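Local coordinates for flavoprotein (Thermotoga maritima, PDB 5V8S) that probably binds FMN and transfers electrons as an oxidoreductase, and carries a mu-oxo-diiron centre apart from its flavodoxin-like region, at residues S257-G261 / N350-P354; P297-K301 / E312-D316; I324-Y330 / L356-G362. The protein carries 1 engineered substitution. All blocks are in the same frame, centred on the assembly; numbering follows the deposited sequence.

Contact 1 of 3, residues S257-G261 / N350-P354; sequences SVAKG and NYEKP
Two side chains from residues 350-354 donate to backbone carbonyls at the C-terminal end of helix 248-260. The phenol OH of Y351 bonds to O of V258 at 2.7 Å, and NZ of K353 to O of G261 at 2.8 Å; that ammonium group is shared with the carbonyl oxygens of S320 and P318. Y351 takes chi1 m with chi2 -82°, and its CA-to-CB bond points toward the helix. K353 leaves sideways, and a long m, t, t, m chain carries NZ across. Between them E352 centres an inverse gamma turn with a weak K353 N to Y351 O bond of 3.0 Å, in an otherwise extended backbone. Residues 257-260 are helical and G261 (phi/psi 72/38) ends the helix in a Schellman motif, its N bonding to V258 O at 3.1 Å. Glycine suits the positive phi, and a CB here would lie only 2.7 Å from CD1 of Y351. The CA atoms of G261 and Y351 are therefore just 6.7 Å apart. Around the polar core, CE1 of Y351 lies 3.5 Å from A259 O, near the ring plane, and 3.6 Å from G261 N. CG1 of V258 is 4.1 Å from OH of Y351, although its CA-to-CB bond points away, and the valine also packs on helix 196-214. K218 makes a cation-pi contact with Y351, so the turn leading into strand 354-360 meets helix 218-228 as well.

Contact 2 of 3, residues P297-K301 / E312-D316; sequences PVVYK and EILKD
Y300, the residue most covered, spans the gap between strand 297-301 and helix 312-316. The two short axes run nearly antiparallel (signed crossing -154°) and approach to 9.9 Å, a distance a large aromatic side chain can fill. The CA-to-CB bond of Y300 points toward the helix, chi1 m with chi2 -75° sets the ring against I313 and D316, and its CA is 7.0 Å from that of I313. I313 (chi1 m, chi2 t) lays CG1 over one ring face, 3.8 Å from the centroid and 20° off the normal, a CH-pi contact, and 3.6 Å from CG of Y300. This compact, apolar methylene can offer its C-H groups to the pi system. At the phenol end, OH of Y300 donates to OD2 of D316 in a very short bond of 2.5 Å. D316 (chi1 m) keeps OD1 for a salt bridge with K267. V298 stands beside it, CG1 3.6 Å from D316 OD2, and the CA atoms of V298 and D316 are 8.0 Å apart. One turn back, E312 OE1 pairs with K315 NZ at 2.8 Å. A short helix lying against an outer strand of a parallel sheet, on its way to strand 322-327, belongs to a beta-alpha-beta crossover of the flavodoxin-like fold.

Contact 3 of 3, residues I324-Y330 / L356-G362; sequences IFGVSTY and LVFGVHG
Side by side on one face of the sheet, CD1 of I324 and CD1 of L356 lie 3.7 Å apart. On the same face CG2 of I324 lies 3.7 Å from CE1 of F358. Helix 395-409 covers all three, and helix 278-292 also covers I324. The other face carries F325, V327 and V357, with CG2 of V327 4.5 Å from CG1 of V357 and F325 packed on helix 336-348. Bulky apolar residues suit positions buried on both faces. The strands are parallel, 8° between directions and 4.6 Å between axes, with I324 paired to L356, F325 to V357, G326 to F358 and V327 to G359. Hydrogen bonds alternate: F325 N to L356 O (3.0 Å), F358 N to F325 O (2.8 Å), V327 N to F358 O (2.9 Å), V360 N to V327 O (3.1 Å). Beyond them the backbone opens into loops. T329, with chi1 p, donates OG1 to V360 O at 2.7 Å, and V360 CG1 sits over the Y330 ring, 4.1 Å from its centroid. Y330 also packs on F132 of the second subunit. G362 needs to be bare, since a CB would clash with Y330 O. The pair forms the two strands of a beta-alpha-beta unit around helix 336-348; loops at the C-terminal ends of such strands are where flavodoxins hold FMN, and these probably do likewise.

Overall arrangement
Helix 248-260 ends at G261, and from there the chain enters the five-stranded parallel sheet at strand 267-273. Contact 2 closes first, over the ten residues that separate 297-301 from 312-316. Strand 322-327 then opens contact 3, which closes at strand 354-360 after helix 336-348, so contacts 2 and 3 follow in series. Contact 1 spans the longest interval and encloses contact 2 entirely, while it crosses contact 3, because residues 350-354 fall between that contact's two segments and run almost directly into 356-362. Contacts 2 and 3, about 17 Å apart between centres, bind elements of the same sheet; contact 1 ties that flavodoxin-like unit to the preceding helices.

Contact 1 of 3, residues S257-G261 / N350-P354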
ATOM      1  N   SER A 257      -0.852 -28.291  -4.585  1.00 22.26           N
ATOM      2  CA  SER A 257      -2.211 -27.799  -4.798  1.00 22.28           C
ATOM      3  C   SER A 257      -2.252 -26.277  -4.905  1.00 22.27           C
ATOM      4  O   SER A 257      -2.955 -25.720  -5.758  1.00 22.37           O
ATOM      5  CB  SER A 257      -3.098 -28.262  -3.644  1.00 24.37           C
ATOM      6  OG  SER A 257      -4.409 -27.798  -3.830  1.00 29.69           O
ATOM      7  N   VAL A 258      -1.509 -25.588  -4.043  1.00 20.48           N
ATOM      8  CA  VAL A 258      -1.442 -24.135  -4.120  1.00 19.89           C
ATOM      9  C   VAL A 258      -0.782 -23.706  -5.422  1.00 20.13           C
ATOM     10  O   VAL A 258      -1.259 -22.792  -6.102  1.00 20.20           O
ATOM     11  CB  VAL A 258      -0.723 -23.568  -2.882  1.00 20.14           C
ATOM     12  CG1 VAL A 258      -0.417 -22.067  -3.044  1.00 20.58           C
ATOM     13  CG2 VAL A 258      -1.548 -23.816  -1.643  1.00 21.43           C
ATOM     14  N   ALA A 259       0.328 -24.345  -5.788  1.00 21.18           N
ATOM     15  CA  ALA A 259       1.019 -23.976  -7.020  1.00 22.00           C
ATOM     16  C   ALA A 259       0.128 -24.150  -8.248  1.00 22.44           C
ATOM     17  O   ALA A 259       0.185 -23.336  -9.181  1.00 23.58           O
ATOM     18  CB  ALA A 259       2.308 -24.784  -7.163  1.00 21.79           C
ATOM     19  N   LYS A 260      -0.696 -25.207  -8.273  1.00 22.82           N
ATOM     20  CA  LYS A 260      -1.584 -25.442  -9.402  1.00 23.77           C
ATOM     21  C   LYS A 260      -2.850 -24.605  -9.321  1.00 23.57           C
ATOM     22  O   LYS A 260      -3.560 -24.504 -10.322  1.00 25.69           O
ATOM     23  CB  LYS A 260      -1.981 -26.919  -9.508  1.00 26.17           C
ATOM     24  CG  LYS A 260      -0.811 -27.820  -9.867  1.00 29.10           C
ATOM     25  CD  LYS A 260      -1.237 -29.134 -10.505  1.00 35.33           C
ATOM     26  CE  LYS A 260      -2.214 -29.869  -9.654  1.00 38.25           C
ATOM     27  NZ  LYS A 260      -2.169 -31.368  -9.892  1.00 39.58           N
ATOM     28  N   GLY A 261      -3.154 -24.037  -8.158  1.00 21.82           N
ATOM     29  CA  GLY A 261      -4.390 -23.281  -7.970  1.00 22.13           C
ATOM     30  C   GLY A 261      -5.630 -24.155  -7.933  1.00 23.32           C
ATOM     31  O   GLY A 261      -6.674 -23.756  -8.458  1.00 23.81           O
ATOM     32  N   ASN A 350      -0.613 -15.540 -10.320  1.00 19.83           N
ATOM     33  CA  ASN A 350      -1.009 -15.444 -11.717  1.00 21.60           C
ATOM     34  C   ASN A 350      -1.528 -16.806 -12.169  1.00 21.70           C
ATOM     35  O   ASN A 350      -0.770 -17.666 -12.616  1.00 23.15           O
ATOM     36  CB  ASN A 350       0.185 -15.002 -12.544  1.00 25.20           C
ATOM     37  CG  ASN A 350      -0.207 -14.556 -13.925  1.00 30.51           C
ATOM     38  OD1 ASN A 350      -1.378 -14.316 -14.189  1.00 33.86           O
ATOM     39  ND2 ASN A 350       0.764 -14.450 -14.816  1.00 32.76           N
ATOM     40  N   TYR A 351      -2.846 -16.994 -12.070  1.00 20.52           N
ATOM     41  CA  TYR A 351      -3.498 -18.269 -12.349  1.00 20.67           C
ATOM     42  C   TYR A 351      -4.500 -18.112 -13.482  1.00 21.96           C
ATOM     43  O   TYR A 351      -5.066 -17.031 -13.685  1.00 21.88           O
ATOM     44  CB  TYR A 351      -4.283 -18.757 -11.120  1.00 20.54           C
ATOM     45  CG  TYR A 351      -3.437 -19.119  -9.926  1.00 20.44           C
ATOM     46  CD1 TYR A 351      -2.822 -20.368  -9.840  1.00 20.12           C
ATOM     47  CD2 TYR A 351      -3.257 -18.231  -8.873  1.00 20.62           C
ATOM     48  CE1 TYR A 351      -2.068 -20.704  -8.757  1.00 19.98           C
ATOM     49  CE2 TYR A 351      -2.484 -18.571  -7.785  1.00 19.52           C
ATOM     50  CZ  TYR A 351      -1.898 -19.820  -7.728  1.00 19.20           C
ATOM     51  OH  TYR A 351      -1.141 -20.140  -6.635  1.00 18.93           O
ATOM     52  N   GLU A 352      -4.766 -19.222 -14.186  1.00 23.58           N
ATOM     53  CA  GLU A 352      -5.766 -19.226 -15.258  1.00 25.25           C
ATOM     54  C   GLU A 352      -7.133 -19.505 -14.634  1.00 25.19           C
ATOM     55  O   GLU A 352      -7.652 -20.617 -14.656  1.00 26.57           O
ATOM     56  CB  GLU A 352      -5.420 -20.223 -16.359  1.00 29.43           C
ATOM     57  CG  GLU A 352      -6.327 -20.072 -17.587  1.00 34.29           C
ATOM     58  CD  GLU A 352      -6.229 -21.220 -18.576  1.00 39.76           C
ATOM     59  OE1 GLU A 352      -5.182 -21.898 -18.612  1.00 40.98           O
ATOM     60  OE2 GLU A 352      -7.215 -21.434 -19.320  1.00 41.03           O
ATOM     61  N   LYS A 353      -7.722 -18.460 -14.067  1.00 22.70           N
ATOM     62  CA  LYS A 353      -9.025 -18.504 -13.429  1.00 22.06           C
ATOM     63  C   LYS A 353      -9.932 -17.457 -14.054  1.00 22.10           C
ATOM     64  O   LYS A 353      -9.461 -16.405 -14.505  1.00 22.23           O
ATOM     65  CB  LYS A 353      -8.929 -18.218 -11.922  1.00 22.10           C
ATOM     66  CG  LYS A 353      -8.161 -19.291 -11.153  1.00 21.52           C
ATOM     67  CD  LYS A 353      -7.857 -18.924  -9.718  1.00 20.93           C
ATOM     68  CE  LYS A 353      -7.034 -19.994  -9.004  1.00 21.09           C
ATOM     69  NZ  LYS A 353      -7.860 -21.181  -8.720  1.00 21.45           N
ATOM     70  N   PRO A 354     -11.234 -17.710 -14.095  1.00 21.72           N
ATOM     71  CA  PRO A 354     -12.156 -16.701 -14.621  1.00 22.51           C
ATOM     72  C   PRO A 354     -12.336 -15.535 -13.668  1.00 22.32           C
ATOM     73  O   PRO A 354     -12.253 -15.671 -12.445  1.00 21.61           O
ATOM     74  CB  PRO A 354     -13.464 -17.473 -14.784  1.00 23.55           C
ATOM     75  CG  PRO A 354     -13.336 -18.644 -13.892  1.00 24.20           C
ATOM     76  CD  PRO A 354     -11.909 -18.977 -13.760  1.00 22.77           C
TER

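Contact 2 of 3, residues P297-K301 / E312-D316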
ATOM      1  N   PRO A 297     -18.687 -16.212  -0.881  1.00 22.29           N
ATOM      2  CA  PRO A 297     -17.690 -15.185  -1.172  1.00 21.79           C
ATOM      3  C   PRO A 297     -16.797 -14.895   0.014  1.00 21.79           C
ATOM      4  O   PRO A 297     -17.227 -14.920   1.167  1.00 23.87           O
ATOM      5  CB  PRO A 297     -18.543 -13.947  -1.494  1.00 23.27           C
ATOM      6  CG  PRO A 297     -19.874 -14.442  -1.776  1.00 23.86           C
ATOM      7  CD  PRO A 297     -20.050 -15.660  -0.942  1.00 23.58           C
ATOM      8  N   VAL A 298     -15.542 -14.573  -0.303  1.00 20.62           N
ATOM      9  CA  VAL A 298     -14.608 -13.936   0.619  1.00 19.20           C
ATOM     10  C   VAL A 298     -14.386 -12.533   0.083  1.00 18.61           C
ATOM     11  O   VAL A 298     -14.089 -12.374  -1.100  1.00 20.07           O
ATOM     12  CB  VAL A 298     -13.282 -14.714   0.680  1.00 21.60           C
ATOM     13  CG1 VAL A 298     -12.320 -14.035   1.614  1.00 22.49           C
ATOM     14  CG2 VAL A 298     -13.542 -16.166   1.110  1.00 23.99           C
ATOM     15  N   VAL A 299     -14.581 -11.523   0.925  1.00 18.30           N
ATOM     16  CA  VAL A 299     -14.713 -10.137   0.467  1.00 16.75           C
ATOM     17  C   VAL A 299     -13.614  -9.269   1.053  1.00 17.96           C
ATOM     18  O   VAL A 299     -13.395  -9.256   2.273  1.00 19.75           O
ATOM     19  CB  VAL A 299     -16.104  -9.566   0.813  1.00 18.25           C
ATOM     20  CG1 VAL A 299     -16.260  -8.149   0.273  1.00 19.44           C
ATOM     21  CG2 VAL A 299     -17.215 -10.481   0.264  1.00 19.72           C
ATOM     22  N   TYR A 300     -12.952  -8.512   0.181  1.00 17.01           N
ATOM     23  CA  TYR A 300     -11.927  -7.554   0.574  1.00 17.32           C
ATOM     24  C   TYR A 300     -12.296  -6.188   0.019  1.00 18.08           C
ATOM     25  O   TYR A 300     -12.349  -6.011  -1.201  1.00 19.57           O
ATOM     26  CB  TYR A 300     -10.558  -7.986   0.056  1.00 17.53           C
ATOM     27  CG  TYR A 300     -10.067  -9.215   0.762  1.00 18.58           C
ATOM     28  CD1 TYR A 300      -9.595  -9.131   2.061  1.00 20.12           C
ATOM     29  CD2 TYR A 300     -10.088 -10.462   0.143  1.00 18.72           C
ATOM     30  CE1 TYR A 300      -9.132 -10.250   2.727  1.00 21.00           C
ATOM     31  CE2 TYR A 300      -9.645 -11.598   0.817  1.00 19.52           C
ATOM     32  CZ  TYR A 300      -9.179 -11.489   2.108  1.00 21.46           C
ATOM     33  OH  TYR A 300      -8.721 -12.613   2.784  1.00 23.88           O
ATOM     34  N   LYS A 301     -12.515  -5.224   0.905  1.00 19.13           N
ATOM     35  CA  LYS A 301     -12.983  -3.898   0.530  1.00 18.68           C
ATOM     36  C   LYS A 301     -11.990  -2.830   0.977  1.00 18.45           C
ATOM     37  O   LYS A 301     -11.656  -2.749   2.160  1.00 19.25           O
ATOM     38  CB  LYS A 301     -14.342  -3.602   1.196  1.00 21.43           C
ATOM     39  CG  LYS A 301     -14.875  -2.187   0.941  1.00 25.73           C
ATOM     40  CD  LYS A 301     -15.853  -1.655   2.021  1.00 31.65           C
ATOM     41  CE  LYS A 301     -16.716  -2.687   2.661  1.00 35.53           C
ATOM     42  NZ  LYS A 301     -17.652  -2.030   3.646  1.00 38.22           N
ATOM     43  N   GLU A 312      -3.308 -11.033   2.972  1.00 18.14           N
ATOM     44  CA  GLU A 312      -4.520 -11.822   3.152  1.00 19.58           C
ATOM     45  C   GLU A 312      -5.289 -11.974   1.845  1.00 19.47           C
ATOM     46  O   GLU A 312      -5.838 -13.045   1.568  1.00 20.45           O
ATOM     47  CB  GLU A 312      -5.397 -11.167   4.208  1.00 23.02           C
ATOM     48  CG  GLU A 312      -4.829 -11.224   5.600  1.00 27.65           C
ATOM     49  CD  GLU A 312      -4.805 -12.644   6.150  1.00 33.30           C
ATOM     50  OE1 GLU A 312      -5.821 -13.351   5.994  1.00 36.16           O
ATOM     51  OE2 GLU A 312      -3.791 -13.039   6.741  1.00 36.50           O
ATOM     52  N   ILE A 313      -5.350 -10.924   1.033  1.00 18.87           N
ATOM     53  CA  ILE A 313      -5.916 -11.070  -0.306  1.00 18.51           C
ATOM     54  C   ILE A 313      -5.193 -12.174  -1.061  1.00 18.33           C
ATOM     55  O   ILE A 313      -5.814 -13.075  -1.635  1.00 19.10           O
ATOM     56  CB  ILE A 313      -5.848  -9.736  -1.067  1.00 17.27           C
ATOM     57  CG1 ILE A 313      -6.716  -8.685  -0.369  1.00 17.52           C
ATOM     58  CG2 ILE A 313      -6.311  -9.923  -2.513  1.00 19.66           C
ATOM     59  CD1 ILE A 313      -6.541  -7.266  -0.895  1.00 17.89           C
ATOM     60  N   LEU A 314      -3.863 -12.117  -1.074  1.00 18.28           N
ATOM     61  CA  LEU A 314      -3.076 -13.047  -1.871  1.00 17.43           C
ATOM     62  C   LEU A 314      -3.283 -14.481  -1.405  1.00 17.66           C
ATOM     63  O   LEU A 314      -3.390 -15.397  -2.225  1.00 18.88           O
ATOM     64  CB  LEU A 314      -1.611 -12.638  -1.808  1.00 17.32           C
ATOM     65  CG  LEU A 314      -1.233 -11.406  -2.625  1.00 18.71           C
ATOM     66  CD1 LEU A 314       0.175 -11.028  -2.319  1.00 19.94           C
ATOM     67  CD2 LEU A 314      -1.376 -11.647  -4.098  1.00 20.23           C
ATOM     68  N   LYS A 315      -3.390 -14.685  -0.091  1.00 17.85           N
ATOM     69  CA  LYS A 315      -3.597 -16.019   0.461  1.00 18.71           C
ATOM     70  C   LYS A 315      -4.856 -16.681  -0.077  1.00 17.89           C
ATOM     71  O   LYS A 315      -4.911 -17.923  -0.185  1.00 19.59           O
ATOM     72  CB  LYS A 315      -3.687 -15.903   1.975  1.00 20.23           C
ATOM     73  CG  LYS A 315      -4.145 -17.126   2.693  1.00 25.78           C
ATOM     74  CD  LYS A 315      -4.597 -16.765   4.100  1.00 30.45           C
ATOM     75  CE  LYS A 315      -5.988 -16.172   4.101  1.00 32.61           C
ATOM     76  NZ  LYS A 315      -6.434 -15.989   5.498  1.00 32.83           N
ATOM     77  N   ASP A 316      -5.873 -15.892  -0.387  1.00 17.49           N
ATOM     78  CA  ASP A 316      -7.161 -16.452  -0.778  1.00 17.85           C
ATOM     79  C   ASP A 316      -7.284 -16.722  -2.270  1.00 18.00           C
ATOM     80  O   ASP A 316      -8.254 -17.366  -2.679  1.00 20.18           O
ATOM     81  CB  ASP A 316      -8.295 -15.542  -0.271  1.00 18.55           C
ATOM     82  CG  ASP A 316      -8.696 -15.882   1.166  1.00 20.55           C
ATOM     83  OD1 ASP A 316      -8.812 -17.090   1.469  1.00 21.38           O
ATOM     84  OD2 ASP A 316      -8.834 -14.985   2.003  1.00 23.70           O
TER

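Contact 3 of 3, residues I324-Y330 / L356-G362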
ATOM      1  N   ILE A 324     -13.669 -11.600  -8.487  1.00 17.28           N
ATOM      2  CA  ILE A 324     -14.537 -10.516  -8.930  1.00 17.76           C
ATOM      3  C   ILE A 324     -13.921  -9.215  -8.448  1.00 18.60           C
ATOM      4  O   ILE A 324     -13.635  -9.071  -7.254  1.00 20.70           O
ATOM      5  CB  ILE A 324     -15.978 -10.645  -8.403  1.00 19.44           C
ATOM      6  CG1 ILE A 324     -16.630 -11.906  -8.962  1.00 20.86           C
ATOM      7  CG2 ILE A 324     -16.792  -9.404  -8.806  1.00 20.88           C
ATOM      8  CD1 ILE A 324     -18.060 -12.020  -8.680  1.00 24.17           C
ATOM      9  N   PHE A 325     -13.733  -8.272  -9.367  1.00 18.84           N
ATOM     10  CA  PHE A 325     -13.139  -6.978  -9.059  1.00 17.87           C
ATOM     11  C   PHE A 325     -14.173  -5.873  -9.227  1.00 17.93           C
ATOM     12  O   PHE A 325     -14.960  -5.892 -10.178  1.00 20.40           O
ATOM     13  CB  PHE A 325     -11.956  -6.690  -9.983  1.00 18.74           C
ATOM     14  CG  PHE A 325     -10.788  -7.580  -9.730  1.00 18.96           C
ATOM     15  CD1 PHE A 325      -9.939  -7.333  -8.662  1.00 20.30           C
ATOM     16  CD2 PHE A 325     -10.551  -8.664 -10.543  1.00 19.53           C
ATOM     17  CE1 PHE A 325      -8.876  -8.176  -8.405  1.00 20.96           C
ATOM     18  CE2 PHE A 325      -9.487  -9.507 -10.300  1.00 19.79           C
ATOM     19  CZ  PHE A 325      -8.645  -9.259  -9.234  1.00 20.41           C
ATOM     20  N   GLY A 326     -14.193  -4.935  -8.279  1.00 17.31           N
ATOM     21  CA  GLY A 326     -14.957  -3.707  -8.420  1.00 17.62           C
ATOM     22  C   GLY A 326     -13.989  -2.533  -8.396  1.00 18.45           C
ATOM     23  O   GLY A 326     -13.232  -2.383  -7.430  1.00 19.97           O
ATOM     24  N   VAL A 327     -14.002  -1.705  -9.441  1.00 18.87           N
ATOM     25  CA  VAL A 327     -12.940  -0.747  -9.715  1.00 19.46           C
ATOM     26  C   VAL A 327     -13.532   0.661  -9.794  1.00 20.07           C
ATOM     27  O   VAL A 327     -14.346   0.953 -10.682  1.00 20.94           O
ATOM     28  CB  VAL A 327     -12.214  -1.102 -11.023  1.00 21.98           C
ATOM     29  CG1 VAL A 327     -11.132  -0.111 -11.299  1.00 22.97           C
ATOM     30  CG2 VAL A 327     -11.680  -2.534 -10.962  1.00 23.27           C
ATOM     31  N   SER A 328     -13.117   1.526  -8.870  1.00 19.12           N
ATOM     32  CA  SER A 328     -13.361   2.960  -8.999  1.00 20.07           C
ATOM     33  C   SER A 328     -12.447   3.564 -10.055  1.00 21.90           C
ATOM     34  O   SER A 328     -11.260   3.230 -10.141  1.00 21.91           O
ATOM     35  CB  SER A 328     -13.054   3.684  -7.689  1.00 21.32           C
ATOM     36  OG  SER A 328     -13.894   3.289  -6.612  1.00 23.14           O
ATOM     37  N   THR A 329     -12.978   4.548 -10.778  1.00 22.79           N
ATOM     38  CA  THR A 329     -12.211   5.215 -11.811  1.00 23.94           C
ATOM     39  C   THR A 329     -12.400   6.716 -11.629  1.00 23.95           C
ATOM     40  O   THR A 329     -11.604   7.336 -10.929  1.00 23.81           O
ATOM     41  CB  THR A 329     -12.637   4.736 -13.201  1.00 25.29           C
ATOM     42  OG1 THR A 329     -14.020   5.049 -13.397  1.00 24.80           O
ATOM     43  CG2 THR A 329     -12.417   3.223 -13.362  1.00 25.97           C
ATOM     44  N   TYR A 330     -13.468   7.299 -12.191  1.00 25.38           N
ATOM     45  CA  TYR A 330     -13.680   8.746 -12.146  1.00 27.03           C
ATOM     46  C   TYR A 330     -12.565   9.456 -12.917  1.00 28.94           C
ATOM     47  O   TYR A 330     -12.521   9.358 -14.148  1.00 27.78           O
ATOM     48  CB  TYR A 330     -13.847   9.228 -10.691  1.00 26.91           C
ATOM     49  CG  TYR A 330     -14.932   8.445  -9.947  1.00 25.26           C
ATOM     50  CD1 TYR A 330     -16.273   8.747 -10.130  1.00 25.20           C
ATOM     51  CD2 TYR A 330     -14.609   7.389  -9.087  1.00 24.57           C
ATOM     52  CE1 TYR A 330     -17.265   8.039  -9.476  1.00 24.91           C
ATOM     53  CE2 TYR A 330     -15.609   6.659  -8.426  1.00 24.69           C
ATOM     54  CZ  TYR A 330     -16.930   7.000  -8.621  1.00 24.98           C
ATOM     55  OH  TYR A 330     -17.931   6.286  -7.979  1.00 25.13           O
ATOM     56  N   LEU A 356     -14.680 -11.674 -13.205  1.00 19.01           N
ATOM     57  CA  LEU A 356     -15.629 -10.636 -13.593  1.00 19.04           C
ATOM     58  C   LEU A 356     -15.064  -9.294 -13.169  1.00 18.44           C
ATOM     59  O   LEU A 356     -14.525  -9.170 -12.066  1.00 19.73           O
ATOM     60  CB  LEU A 356     -16.970 -10.790 -12.873  1.00 20.09           C
ATOM     61  CG  LEU A 356     -17.790 -12.047 -13.149  1.00 21.58           C
ATOM     62  CD1 LEU A 356     -19.048 -12.057 -12.292  1.00 20.38           C
ATOM     63  CD2 LEU A 356     -18.121 -12.153 -14.636  1.00 22.17           C
ATOM     64  N   VAL A 357     -15.226  -8.281 -14.022  1.00 18.49           N
ATOM     65  CA  VAL A 357     -14.824  -6.918 -13.710  1.00 18.66           C
ATOM     66  C   VAL A 357     -16.068  -6.044 -13.719  1.00 19.54           C
ATOM     67  O   VAL A 357     -16.853  -6.082 -14.675  1.00 19.70           O
ATOM     68  CB  VAL A 357     -13.769  -6.379 -14.693  1.00 20.25           C
ATOM     69  CG1 VAL A 357     -13.435  -4.901 -14.362  1.00 21.14           C
ATOM     70  CG2 VAL A 357     -12.521  -7.242 -14.664  1.00 20.38           C
ATOM     71  N   PHE A 358     -16.271  -5.320 -12.628  1.00 17.44           N
ATOM     72  CA  PHE A 358     -17.244  -4.244 -12.532  1.00 18.82           C
ATOM     73  C   PHE A 358     -16.451  -2.955 -12.388  1.00 19.44           C
ATOM     74  O   PHE A 358     -15.549  -2.868 -11.555  1.00 20.46           O
ATOM     75  CB  PHE A 358     -18.140  -4.422 -11.295  1.00 20.01           C
ATOM     76  CG  PHE A 358     -19.042  -5.633 -11.333  1.00 19.22           C
ATOM     77  CD1 PHE A 358     -18.548  -6.895 -11.083  1.00 20.32           C
ATOM     78  CD2 PHE A 358     -20.396  -5.502 -11.568  1.00 21.74           C
ATOM     79  CE1 PHE A 358     -19.392  -8.004 -11.105  1.00 20.92           C
ATOM     80  CE2 PHE A 358     -21.236  -6.604 -11.594  1.00 22.13           C
ATOM     81  CZ  PHE A 358     -20.737  -7.857 -11.365  1.00 21.53           C
ATOM     82  N   GLY A 359     -16.774  -1.950 -13.179  1.00 19.69           N
ATOM     83  CA  GLY A 359     -15.994  -0.727 -13.125  1.00 20.12           C
ATOM     84  C   GLY A 359     -16.827   0.490 -13.440  1.00 20.54           C
ATOM     85  O   GLY A 359     -17.749   0.433 -14.262  1.00 21.81           O
ATOM     86  N   VAL A 360     -16.495   1.597 -12.770  1.00 21.55           N
ATOM     87  CA  VAL A 360     -17.122   2.874 -13.057  1.00 23.33           C
ATOM     88  C   VAL A 360     -16.648   3.377 -14.409  1.00 26.57           C
ATOM     89  O   VAL A 360     -15.486   3.189 -14.794  1.00 26.46           O
ATOM     90  CB  VAL A 360     -16.723   3.856 -11.945  1.00 23.00           C
ATOM     91  CG1 VAL A 360     -17.137   5.252 -12.315  1.00 24.04           C
ATOM     92  CG2 VAL A 360     -17.369   3.419 -10.629  1.00 24.65           C
ATOM     93  N   HIS A 361     -17.548   4.045 -15.127  1.00 30.06           N
ATOM     94  CA  HIS A 361     -17.203   4.704 -16.383  1.00 35.87           C
ATOM     95  C   HIS A 361     -16.754   6.120 -16.044  1.00 36.83           C
ATOM     96  O   HIS A 361     -17.580   7.003 -15.780  1.00 38.67           O
ATOM     97  CB  HIS A 361     -18.404   4.721 -17.317  1.00 41.69           C
ATOM     98  CG  HIS A 361     -18.125   5.363 -18.638  1.00 46.86           C
ATOM     99  ND1 HIS A 361     -16.927   5.209 -19.302  1.00 49.53           N
ATOM    100  CD2 HIS A 361     -18.890   6.162 -19.420  1.00 49.16           C
ATOM    101  CE1 HIS A 361     -16.964   5.889 -20.435  1.00 50.43           C
ATOM    102  NE2 HIS A 361     -18.145   6.473 -20.532  1.00 50.34           N
ATOM    103  N   GLY A 362     -15.440   6.338 -16.060  1.00 34.95           N
ATOM    104  CA  GLY A 362     -14.859   7.617 -15.724  1.00 34.08           C
ATOM    105  C   GLY A 362     -14.498   8.439 -16.949  1.00 32.66           C
ATOM    106  O   GLY A 362     -14.878   8.148 -18.083  1.00 34.22           O
TER